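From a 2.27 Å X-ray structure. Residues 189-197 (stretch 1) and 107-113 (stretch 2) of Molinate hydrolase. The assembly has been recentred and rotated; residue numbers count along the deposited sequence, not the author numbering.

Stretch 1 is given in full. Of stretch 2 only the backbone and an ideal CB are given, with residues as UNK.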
# COMPACT_ATOMS: atom_id res chain seq x y z
N SER A 189 2.31 2.87 -5.01
CA SER A 189 1.70 1.56 -4.88
C SER A 189 2.67 0.39 -5.23
O SER A 189 2.27 -0.78 -5.17
CB SER A 189 0.49 1.46 -5.79
OG SER A 189 0.99 1.39 -7.12
N MET A 190 3.91 0.69 -5.58
CA MET A 190 4.90 -0.33 -5.86
C MET A 190 6.09 -0.24 -4.93
O MET A 190 6.97 0.60 -5.09
CB MET A 190 5.43 -0.19 -7.26
CG MET A 190 4.39 -0.36 -8.32
SD MET A 190 5.19 -0.39 -9.94
CE MET A 190 3.66 -0.21 -10.88
N GLN A 191 6.16 -1.17 -3.99
CA GLN A 191 7.20 -1.17 -2.99
C GLN A 191 7.73 -2.57 -2.83
O GLN A 191 7.28 -3.36 -1.97
CB GLN A 191 6.64 -0.64 -1.66
CG GLN A 191 6.16 0.81 -1.70
CD GLN A 191 5.50 1.30 -0.40
OE1 GLN A 191 4.57 2.13 -0.43
NE2 GLN A 191 5.88 0.72 0.69
N ALA A 192 8.70 -2.88 -3.65
CA ALA A 192 9.23 -4.24 -3.71
C ALA A 192 9.65 -4.83 -2.37
O ALA A 192 9.44 -6.02 -2.09
CB ALA A 192 10.38 -4.29 -4.66
N ARG A 193 10.23 -4.00 -1.50
CA ARG A 193 10.71 -4.45 -0.18
C ARG A 193 9.63 -5.02 0.69
O ARG A 193 9.89 -5.82 1.56
CB ARG A 193 11.45 -3.35 0.59
CG ARG A 193 12.96 -3.44 0.38
CD ARG A 193 13.76 -2.38 1.13
NE ARG A 193 15.16 -2.35 0.66
CZ ARG A 193 16.16 -3.05 1.19
NH1 ARG A 193 15.98 -3.88 2.23
NH2 ARG A 193 17.37 -2.94 0.66
N THR A 194 8.38 -4.62 0.47
CA THR A 194 7.29 -5.17 1.26
C THR A 194 7.02 -6.67 1.02
O THR A 194 6.34 -7.30 1.79
CB THR A 194 5.97 -4.40 1.03
OG1 THR A 194 5.53 -4.54 -0.33
CG2 THR A 194 6.14 -2.90 1.38
N VAL A 195 7.50 -7.21 -0.09
CA VAL A 195 7.18 -8.59 -0.45
C VAL A 195 8.36 -9.45 -0.80
O VAL A 195 8.19 -10.54 -1.34
CB VAL A 195 6.18 -8.66 -1.62
CG1 VAL A 195 4.90 -7.93 -1.29
CG2 VAL A 195 6.76 -8.04 -2.88
N MET A 196 9.55 -8.97 -0.54
CA MET A 196 10.76 -9.73 -0.80
C MET A 196 11.60 -9.80 0.49
O MET A 196 11.35 -9.04 1.42
CB MET A 196 11.59 -9.08 -1.90
CG MET A 196 12.21 -7.76 -1.48
SD MET A 196 12.86 -6.77 -2.84
CE MET A 196 14.13 -7.88 -3.44
N SER A 197 12.56 -10.71 0.53
CA SER A 197 13.40 -10.81 1.68
C SER A 197 14.28 -9.56 1.78
O SER A 197 14.76 -9.04 0.76
CB SER A 197 14.29 -12.07 1.65
OG SER A 197 15.18 -12.05 0.56
N UNK A 107 12.22 0.44 -12.38
CA UNK A 107 11.44 1.58 -11.86
C UNK A 107 9.95 1.30 -11.77
O UNK A 107 9.18 2.14 -11.27
CB UNK A 107 11.66 2.81 -12.74
N UNK A 108 9.57 0.12 -12.21
CA UNK A 108 8.19 -0.34 -12.08
C UNK A 108 8.18 -1.77 -11.64
O UNK A 108 8.88 -2.13 -10.73
CB UNK A 108 7.42 -0.18 -13.39
N UNK A 109 7.38 -2.59 -12.31
CA UNK A 109 7.27 -4.01 -12.00
C UNK A 109 8.42 -4.79 -12.60
O UNK A 109 8.92 -4.42 -13.64
CB UNK A 109 5.94 -4.57 -12.51
N UNK A 110 8.79 -5.89 -11.96
CA UNK A 110 9.70 -6.86 -12.58
C UNK A 110 11.05 -7.03 -11.94
O UNK A 110 11.76 -8.01 -12.22
CB UNK A 110 9.92 -6.47 -14.04
N UNK A 111 11.46 -6.05 -11.14
CA UNK A 111 12.81 -6.05 -10.55
C UNK A 111 13.13 -7.33 -9.79
O UNK A 111 14.21 -7.91 -9.94
CB UNK A 111 12.97 -4.86 -9.61
N UNK A 112 12.18 -7.79 -8.98
CA UNK A 112 12.44 -8.92 -8.13
C UNK A 112 12.64 -10.16 -8.99
O UNK A 112 13.65 -10.84 -8.86
CB UNK A 112 11.30 -9.12 -7.13
N UNK A 113 11.66 -10.42 -9.85
CA UNK A 113 11.65 -11.65 -10.64
C UNK A 113 12.84 -11.72 -11.57
O UNK A 113 13.52 -12.74 -11.65
CB UNK A 113 10.35 -11.76 -11.45

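Position 107 turns its CA-to-CB bond away from stretch 1. Nothing of that stretch lies within 5.5 Å of the ideal CB, so many side chains would do. The deposited residue is Met107, whose side chain makes no contact with stretch 1.

Position 108 lies where the extended side chain of Met190 arrives. The ideal CB points away, yet it would sit 4.1 Å from Met190 SD, a distance that is snug without being a clash. Phi/psi of -136/-132 is unusual for a residue with a CB and favours glycine, although contact with stretch 1 alone would not demand it. The residue is Gly108. Its bare CA lies 3.7 Å from Met190 SD, so the thioether packs directly on the backbone.

Position 109 has ordinary extended angles, -80/151. Its CA-to-CB bond runs sideways, and the ideal CB is 5.0 Å from Met190 SD. Stretch 1 offers the apolar end of Met190 and no charge. A long, flexible chain could lie along that methionine; methionine, lysine or arginine would all be reasonable. The residue is Arg109. Its end comes nearer to stretch 1 than its first bond suggests, and NE lies 4.0 Å from Met190 CE. The methyl approaches the guanidinium obliquely. This is a packing contact, with no hydrogen bond across the stretches.

Position 110 has a positive phi, 114/-19. A CB would be jammed against the carbonyl O of position 109, which by itself calls for glycine. The residue is Gly110, at the N-cap position just before a helix.

Position 111 has helical angles, -54/-45, and its ideal CB points toward stretch 1. No atom of that stretch is within 5.5 Å, and there is room for a CB. Stretch 1 does not settle the choice; glycine, alanine or another helix-compatible residue could stand here. The residue is Gly111.

Position 112 is helical too, and its ideal CB points toward stretch 1, 4.8 Å from Met196 CE. Ala192, Val195 and Met196 offer apolar groups around the space ahead of it. A medium-sized apolar chain is expected: leucine, isoleucine or methionine. The residue is Ile112, with chi1 m and chi2 t. Its CD1 reaches Ala192 CB at 3.9 Å and Val195 CG2 at 4.0 Å. Its CG1 lies 3.9 Å from Met196 SD.

Position 113 is helical and out of reach of stretch 1, which leaves the choice open. The residue is Glu113; its carboxylate is hydrogen-bonded elsewhere in the structure.

Stretch 2 107-113: MGRGGIE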
# COMPACT_ATOMS: atom_id res chain seq x y z
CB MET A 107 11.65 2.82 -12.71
CG MET A 107 13.09 3.32 -12.72
SD MET A 107 13.23 5.03 -13.27
CE MET A 107 12.49 4.89 -14.86
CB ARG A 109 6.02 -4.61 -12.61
CG ARG A 109 4.77 -3.88 -12.30
CD ARG A 109 3.59 -4.32 -13.16
NE ARG A 109 2.43 -3.60 -12.68
CZ ARG A 109 1.64 -4.06 -11.72
NH1 ARG A 109 1.84 -5.26 -11.20
NH2 ARG A 109 0.63 -3.30 -11.26
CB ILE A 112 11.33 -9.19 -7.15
CG1 ILE A 112 11.17 -8.03 -6.17
CG2 ILE A 112 11.64 -10.46 -6.34
CD1 ILE A 112 9.89 -8.10 -5.38
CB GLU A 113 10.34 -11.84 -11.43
CG GLU A 113 10.01 -10.74 -12.43
CD GLU A 113 8.53 -10.68 -12.78
OE1 GLU A 113 8.10 -11.36 -13.76
OE2 GLU A 113 7.79 -9.91 -12.12
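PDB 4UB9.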